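Local coordinates for chitin-binding domain 3 protein (Micromonospora aurantiaca ATCC 27029, PDB 5OPF) that probably uses a single bound copper ion to cleave crystalline polysaccharides such as chitin or cellulose oxidatively, as a lytic polysaccharide monooxygenase, at residues G2-V5 and D6-S9; G62-D66 and G67-S71; S127-W131 and S132-L136. One frame throughout, in Å; residues are numbered along the deposited sequence.

Interaction 1 (G2-V5 and D6-S9); sequences GSVV and DPAS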
loop_
_atom_site.group_PDB
_atom_site.type_symbol
_atom_site.label_atom_id
_atom_site.label_comp_id
_atom_site.label_asym_id
_atom_site.label_seq_id
_atom_site.Cartn_x
_atom_site.Cartn_y
_atom_site.Cartn_z
ATOM N N GLY A 2 4.559 7.888 5.821
ATOM C CA GLY A 2 3.701 6.936 6.494
ATOM C C GLY A 2 3.228 5.883 5.515
ATOM O O GLY A 2 3.746 5.776 4.397
ATOM N N SER A 3 2.245 5.097 5.947
ATOM C CA SER A 3 1.764 4.009 5.108
ATOM C C SER A 3 0.431 3.519 5.646
ATOM O O SER A 3 -0.015 3.906 6.729
ATOM C CB SER A 3 2.772 2.855 5.095
ATOM O OG SER A 3 2.451 1.890 4.095
ATOM N N VAL A 4 -0.192 2.628 4.873
ATOM C CA VAL A 4 -1.282 1.812 5.404
ATOM C C VAL A 4 -0.668 0.740 6.289
ATOM O O VAL A 4 0.172 -0.049 5.839
ATOM C CB VAL A 4 -2.104 1.168 4.278
ATOM C CG1 VAL A 4 -3.146 0.241 4.874
ATOM C CG2 VAL A 4 -2.761 2.228 3.396
ATOM N N VAL A 5 -1.072 0.726 7.560
ATOM C CA VAL A 5 -0.521 -0.219 8.530
ATOM C C VAL A 5 -1.486 -1.355 8.856
ATOM O O VAL A 5 -1.062 -2.365 9.442
ATOM C CB VAL A 5 -0.037 0.495 9.815
ATOM C CG1 VAL A 5 1.078 1.465 9.484
ATOM C CG2 VAL A 5 -1.171 1.219 10.529
ATOM N N ASP A 6 -2.754 -1.238 8.483
ATOM C CA ASP A 6 -3.737 -2.294 8.722
ATOM C C ASP A 6 -4.853 -2.061 7.708
ATOM O O ASP A 6 -5.605 -1.091 7.842
ATOM C CB ASP A 6 -4.277 -2.210 10.149
ATOM C CG ASP A 6 -5.143 -3.387 10.511
ATOM O OD1 ASP A 6 -5.571 -4.116 9.590
ATOM O OD2 ASP A 6 -5.415 -3.578 11.722
ATOM N N PRO A 7 -4.965 -2.899 6.663
ATOM C CA PRO A 7 -4.169 -4.089 6.353
ATOM C C PRO A 7 -2.801 -3.656 5.839
ATOM O O PRO A 7 -2.721 -2.856 4.900
ATOM C CB PRO A 7 -4.996 -4.788 5.272
ATOM C CG PRO A 7 -5.689 -3.659 4.559
ATOM C CD PRO A 7 -5.964 -2.624 5.612
ATOM N N ALA A 8 -1.734 -4.147 6.469
ATOM C CA ALA A 8 -0.386 -3.670 6.175
ATOM C C ALA A 8 -0.097 -3.689 4.677
ATOM O O ALA A 8 -0.369 -4.677 3.979
ATOM C CB ALA A 8 0.629 -4.563 6.897
ATOM N N SER A 9 0.519 -2.610 4.192
ATOM C CA SER A 9 0.982 -2.543 2.812
ATOM C C SER A 9 2.125 -3.540 2.585
ATOM O O SER A 9 2.696 -4.098 3.530
ATOM C CB SER A 9 1.478 -1.137 2.501
ATOM O OG SER A 9 2.716 -0.908 3.165
#
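V4 and S9 face each other where the chain folds back on itself, their CA atoms 5.6 Å apart, and the N-H of S9 bonds V4 O at 3.1 Å and 157°. The motif is a cis-proline turn: it ends strand 2-6, an outer strand of the four-stranded antiparallel sheet, and delivers the chain to helix 10-18. The peptide bond before P7 is cis, and the CA atoms of V5 and A8 at the two ends of the turn are 4.2 Å apart. The S9 nitrogen reaches V4 O from above the carbonyl plane, 36° out of it, rather than along a lone pair.

Beside this bond the two serines meet through their hydroxyls, S3 OG lying 3.0 Å from S9 OG, and either could give the proton. S9 OG also accepts from the backbone N of Y12, so S9 is the N-cap of the helix; with chi1 at 72°, between its own N and carbonyl carbon, the hydroxyl can serve both partners. S3 therefore ties the strand to the helix cap, with its side chain about 11 Å from the copper.

V4 CG1 stands anti to the backbone N and is directed at the proline: it lies 4.1 Å from P7 CD. V100 and F102 of the neighbouring strand 97-104, and L187 of strand 183-192 in the other sheet, pack against V4 as well. D6 N, buried in the turn, has no hydrogen-bond partner in the model. P7 O, by contrast, accepts from the S189 hydroxyl while V4 CG1 presses to 3.1 Å from that same oxygen.

Interaction 2 (G62-D66 and G67-S71); sequences GAIPD and GQLCS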
loop_
_atom_site.group_PDB
_atom_site.type_symbol
_atom_site.label_atom_id
_atom_site.label_comp_id
_atom_site.label_asym_id
_atom_site.label_seq_id
_atom_site.Cartn_x
_atom_site.Cartn_y
_atom_site.Cartn_z
ATOM N N GLY A 62 -1.989 8.774 -15.016
ATOM C CA GLY A 62 -1.029 9.161 -16.034
ATOM C C GLY A 62 0.401 8.893 -15.607
ATOM O O GLY A 62 1.255 8.552 -16.438
ATOM N N ALA A 63 0.683 9.031 -14.319
ATOM C CA ALA A 63 2.035 8.868 -13.804
ATOM C C ALA A 63 2.408 7.422 -13.510
ATOM O O ALA A 63 3.599 7.130 -13.334
ATOM C CB ALA A 63 2.200 9.685 -12.524
ATOM N N ILE A 64 1.438 6.516 -13.447
ATOM C CA ILE A 64 1.676 5.171 -12.927
ATOM C C ILE A 64 1.173 4.134 -13.922
ATOM O O ILE A 64 -0.028 3.817 -13.932
ATOM C CB ILE A 64 1.030 5.012 -11.550
ATOM C CG1 ILE A 64 1.729 5.975 -10.587
ATOM C CG2 ILE A 64 1.126 3.563 -11.064
ATOM C CD1 ILE A 64 1.077 6.044 -9.273
ATOM N N PRO A 65 2.032 3.597 -14.779
ATOM C CA PRO A 65 1.570 2.593 -15.745
ATOM C C PRO A 65 1.081 1.320 -15.073
ATOM O O PRO A 65 1.521 0.949 -13.985
ATOM C CB PRO A 65 2.822 2.309 -16.581
ATOM C CG PRO A 65 3.675 3.523 -16.439
ATOM C CD PRO A 65 3.427 3.995 -15.035
ATOM N N ASP A 66 0.192 0.619 -15.775
ATOM C CA ASP A 66 -0.231 -0.700 -15.335
ATOM C C ASP A 66 0.994 -1.572 -15.085
ATOM O O ASP A 66 1.979 -1.525 -15.828
ATOM C CB ASP A 66 -1.119 -1.368 -16.399
ATOM C CG ASP A 66 -2.539 -0.812 -16.444
ATOM O OD1 ASP A 66 -2.929 -0.020 -15.560
ATOM O OD2 ASP A 66 -3.266 -1.199 -17.387
ATOM N N GLY A 67 0.916 -2.390 -14.040
ATOM C CA GLY A 67 2.020 -3.236 -13.634
ATOM C C GLY A 67 3.055 -2.555 -12.766
ATOM O O GLY A 67 4.003 -3.221 -12.323
ATOM N N GLN A 68 2.907 -1.251 -12.520
ATOM C CA GLN A 68 3.810 -0.475 -11.678
ATOM C C GLN A 68 3.060 0.211 -10.544
ATOM O O GLN A 68 3.592 1.126 -9.914
ATOM C CB GLN A 68 4.568 0.563 -12.503
ATOM C CG GLN A 68 5.396 -0.038 -13.617
ATOM C CD GLN A 68 5.953 0.981 -14.569
ATOM O OE1 GLN A 68 6.004 0.741 -15.793
ATOM N NE2 GLN A 68 6.388 2.097 -14.047
ATOM N N LEU A 69 1.829 -0.213 -10.254
ATOM C CA LEU A 69 1.058 0.463 -9.209
ATOM C C LEU A 69 1.732 0.341 -7.845
ATOM O O LEU A 69 1.818 1.321 -7.095
ATOM C CB LEU A 69 -0.382 -0.062 -9.155
ATOM C CG LEU A 69 -1.335 0.574 -10.176
ATOM C CD1 LEU A 69 -0.988 0.206 -11.609
ATOM C CD2 LEU A 69 -2.767 0.220 -9.869
ATOM N N CYS A 70 2.212 -0.856 -7.502
ATOM C CA CYS A 70 2.701 -1.088 -6.145
ATOM C C CYS A 70 4.061 -0.452 -5.866
ATOM O O CYS A 70 4.435 -0.313 -4.691
ATOM C CB CYS A 70 2.710 -2.582 -5.832
ATOM S SG CYS A 70 1.076 -3.362 -5.959
ATOM N N SER A 71 4.806 -0.077 -6.908
ATOM C CA SER A 71 6.049 0.667 -6.763
ATOM C C SER A 71 5.864 2.161 -6.983
ATOM O O SER A 71 6.859 2.892 -7.044
ATOM C CB SER A 71 7.086 0.161 -7.749
ATOM O OG SER A 71 6.725 0.522 -9.062
HETATM O O HOH W 1 4.639 -1.881 -16.638
#
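P65 and Q68 close a type II beta turn just after helix 60-63, the N-H of Q68 bonding P65 O at 3.0 Å and 145°. G67 sits at phi 83°, where a CB would jam against D66 O, so the turn calls for glycine.

The tight side is apolar and buried. I64 CG2, anti to its own nitrogen, lies 3.6 Å from L69 CA and 4.0 Å from L69 CG. L69 CD1 reaches back to 3.5 Å from P65 O, so this carbonyl meets a methyl group as well as the N-H of Q68.

The solvent side is looser. The extended Q68 chain crosses the proline ring at a slant, its amide spread along it: OE1 is 3.6 Å from P65 CB, and NE2 is 3.7 Å from P65 CD. This is a plain van der Waals contact; the amide's polar link back to the turn is a water that donates to D66 O and, at 3.1 Å, to Q68 OE1.

Around the turn, D66 OD1 accepts from W131 N and the G67 backbone pairs with L129, both in the loop leading to strand 134-140. Further along the chain C70 is disulfide-bonded to C188 of strand 183-192, and L69 O is hydrogen-bonded to the hydroxyl of Y173 on strand 169-178.

Interaction 3 (S127-W131 and S132-L136); sequences SPLRW and SDLEL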
loop_
_atom_site.group_PDB
_atom_site.type_symbol
_atom_site.label_atom_id
_atom_site.label_comp_id
_atom_site.label_asym_id
_atom_site.label_seq_id
_atom_site.Cartn_x
_atom_site.Cartn_y
_atom_site.Cartn_z
ATOM N N SER A 127 -1.257 -12.244 -12.277
ATOM C CA SER A 127 -1.531 -11.136 -13.174
ATOM C C SER A 127 -1.022 -9.825 -12.591
ATOM O O SER A 127 -1.250 -9.549 -11.408
ATOM C CB SER A 127 -3.045 -10.997 -13.370
ATOM O OG SER A 127 -3.592 -12.177 -13.930
ATOM N N PRO A 128 -0.367 -8.983 -13.394
ATOM C CA PRO A 128 0.060 -7.672 -12.897
ATOM C C PRO A 128 -1.155 -6.832 -12.537
ATOM O O PRO A 128 -2.212 -6.941 -13.164
ATOM C CB PRO A 128 0.817 -7.075 -14.086
ATOM C CG PRO A 128 0.236 -7.744 -15.259
ATOM C CD PRO A 128 -0.090 -9.138 -14.831
ATOM N N LEU A 129 -1.004 -6.006 -11.509
ATOM C CA LEU A 129 -2.102 -5.148 -11.084
ATOM C C LEU A 129 -2.267 -4.006 -12.075
ATOM O O LEU A 129 -1.304 -3.301 -12.394
ATOM C CB LEU A 129 -1.826 -4.598 -9.688
ATOM C CG LEU A 129 -2.951 -3.771 -9.057
ATOM C CD1 LEU A 129 -4.195 -4.602 -8.833
ATOM C CD2 LEU A 129 -2.470 -3.153 -7.767
ATOM N N ARG A 130 -3.493 -3.835 -12.572
ATOM C CA ARG A 130 -3.845 -2.793 -13.527
ATOM C C ARG A 130 -4.875 -1.848 -12.916
ATOM O O ARG A 130 -5.679 -2.243 -12.068
ATOM C CB ARG A 130 -4.500 -3.402 -14.766
ATOM C CG ARG A 130 -3.692 -4.464 -15.429
ATOM C CD ARG A 130 -4.436 -5.062 -16.610
ATOM N NE ARG A 130 -3.559 -5.954 -17.343
ATOM C CZ ARG A 130 -2.552 -5.549 -18.112
ATOM N NH1 ARG A 130 -2.293 -4.253 -18.276
ATOM N NH2 ARG A 130 -1.808 -6.452 -18.724
ATOM N N TRP A 131 -4.877 -0.600 -13.378
ATOM C CA TRP A 131 -5.908 0.331 -12.940
ATOM C C TRP A 131 -7.308 -0.218 -13.204
ATOM O O TRP A 131 -8.216 -0.046 -12.379
ATOM C CB TRP A 131 -5.716 1.689 -13.610
ATOM C CG TRP A 131 -4.588 2.494 -13.029
ATOM C CD1 TRP A 131 -3.308 2.571 -13.493
ATOM C CD2 TRP A 131 -4.648 3.355 -11.882
ATOM N NE1 TRP A 131 -2.567 3.411 -12.704
ATOM C CE2 TRP A 131 -3.366 3.905 -11.710
ATOM C CE3 TRP A 131 -5.650 3.696 -10.974
ATOM C CZ2 TRP A 131 -3.063 4.799 -10.685
ATOM C CZ3 TRP A 131 -5.343 4.581 -9.949
ATOM C CH2 TRP A 131 -4.064 5.126 -9.824
ATOM N N SER A 132 -7.505 -0.906 -14.332
ATOM C CA SER A 132 -8.829 -1.429 -14.673
ATOM C C SER A 132 -9.265 -2.578 -13.770
ATOM O O SER A 132 -10.448 -2.950 -13.783
ATOM C CB SER A 132 -8.856 -1.874 -16.137
ATOM O OG SER A 132 -7.963 -2.940 -16.366
ATOM N N ASP A 133 -8.350 -3.164 -13.008
ATOM C CA ASP A 133 -8.730 -4.150 -12.004
ATOM C C ASP A 133 -9.332 -3.533 -10.749
ATOM O O ASP A 133 -9.892 -4.278 -9.931
ATOM C CB ASP A 133 -7.509 -4.958 -11.560
ATOM C CG ASP A 133 -6.921 -5.815 -12.664
ATOM O OD1 ASP A 133 -7.700 -6.506 -13.346
ATOM O OD2 ASP A 133 -5.671 -5.799 -12.826
ATOM N N LEU A 134 -9.248 -2.216 -10.573
ATOM C CA LEU A 134 -9.566 -1.558 -9.308
ATOM C C LEU A 134 -10.913 -0.845 -9.352
ATOM O O LEU A 134 -11.267 -0.203 -10.349
ATOM C CB LEU A 134 -8.504 -0.516 -8.977
ATOM C CG LEU A 134 -7.121 -1.060 -8.653
ATOM C CD1 LEU A 134 -6.157 0.109 -8.486
ATOM C CD2 LEU A 134 -7.124 -1.932 -7.403
ATOM N N GLU A 135 -11.647 -0.926 -8.248
ATOM C CA GLU A 135 -12.871 -0.166 -8.027
ATOM C C GLU A 135 -12.676 0.733 -6.809
ATOM O O GLU A 135 -12.147 0.291 -5.779
ATOM C CB GLU A 135 -14.029 -1.135 -7.749
ATOM C CG GLU A 135 -15.365 -0.464 -7.505
ATOM C CD GLU A 135 -16.465 -1.429 -7.153
ATOM O OE1 GLU A 135 -16.207 -2.642 -7.028
ATOM O OE2 GLU A 135 -17.621 -0.969 -7.015
ATOM N N LEU A 136 -13.114 1.987 -6.908
ATOM C CA LEU A 136 -13.077 2.891 -5.758
ATOM C C LEU A 136 -14.134 2.470 -4.739
ATOM O O LEU A 136 -15.331 2.453 -5.055
ATOM C CB LEU A 136 -13.334 4.326 -6.215
ATOM C CG LEU A 136 -13.256 5.413 -5.135
ATOM C CD1 LEU A 136 -11.842 5.610 -4.623
ATOM C CD2 LEU A 136 -13.820 6.722 -5.671
HETATM O O HOH W 2 -4.584 -7.778 -14.281
HETATM O O HOH W 3 -10.613 1.406 -12.821
#
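R130 and D133 hold each other through backbone and carboxylate, at a short 3-10 turn that runs directly into strand 134-140. R130 N donates to D133 OD2 at 2.9 Å, arriving on the anti side of the carboxylate and 22° out of its plane. Returning across the same pair, D133 N donates to R130 O at 3.0 Å. One step on, L134 N meets W131 O at 3.0 Å and 160°, the straightest of the three bonds. Both carbonyls are approached from above their planes, in keeping with the tight i to i+3 winding of a 3-10 turn.

Water fills out the acceptors. D133 OD2 takes a second proton from a water at 2.7 Å, which also donates to P128 O, and another water bridges W131 O and L134 O. The carboxylate reaches back over R130 because D133 CG lies anti to its own carbonyl carbon (chi1 -65°). The arginine is a neighbour rather than an ion-pair mate: R130 NE is 5.0 Å from D133 OD2, and NH1 has a long, weak ion pair with D66 OD2. The indole NE1 of W131 is satisfied by I64 O.

The apolar part of the contact includes L129 CD1 touching L134 CD2 at 4.2 Å. With an alanine in place of D133, R130 N would probably lose its acceptor and the water its carboxylate partner, leaving the backbone bonds to hold the turn across this pair. With the carboxylate held by an N-H and a water, its charge is likely to be eased by these dipoles, while the guanidinium adds a longer-range attraction.

The three contacts follow one another along the chain, and all belong to the one lytic polysaccharide monooxygenase fold. Interactions 2 and 3 are close neighbours, their centres 10 Å apart, and pack directly: L69 CD2 meets L134 CD1 at 3.7 Å. They thus join the turn after helix 60-63 to the entry of strand 134-140, part of the six-stranded mixed sheet. Interaction 1 belongs to the other, antiparallel sheet; its centre is 19 Å from each of the others and it touches neither. Strand 183-192 relates the two regions: it packs against 2-5 and carries C188, the disulfide partner of C70. The contacts thus lie in connections at both sheets of the domain that carries the copper site.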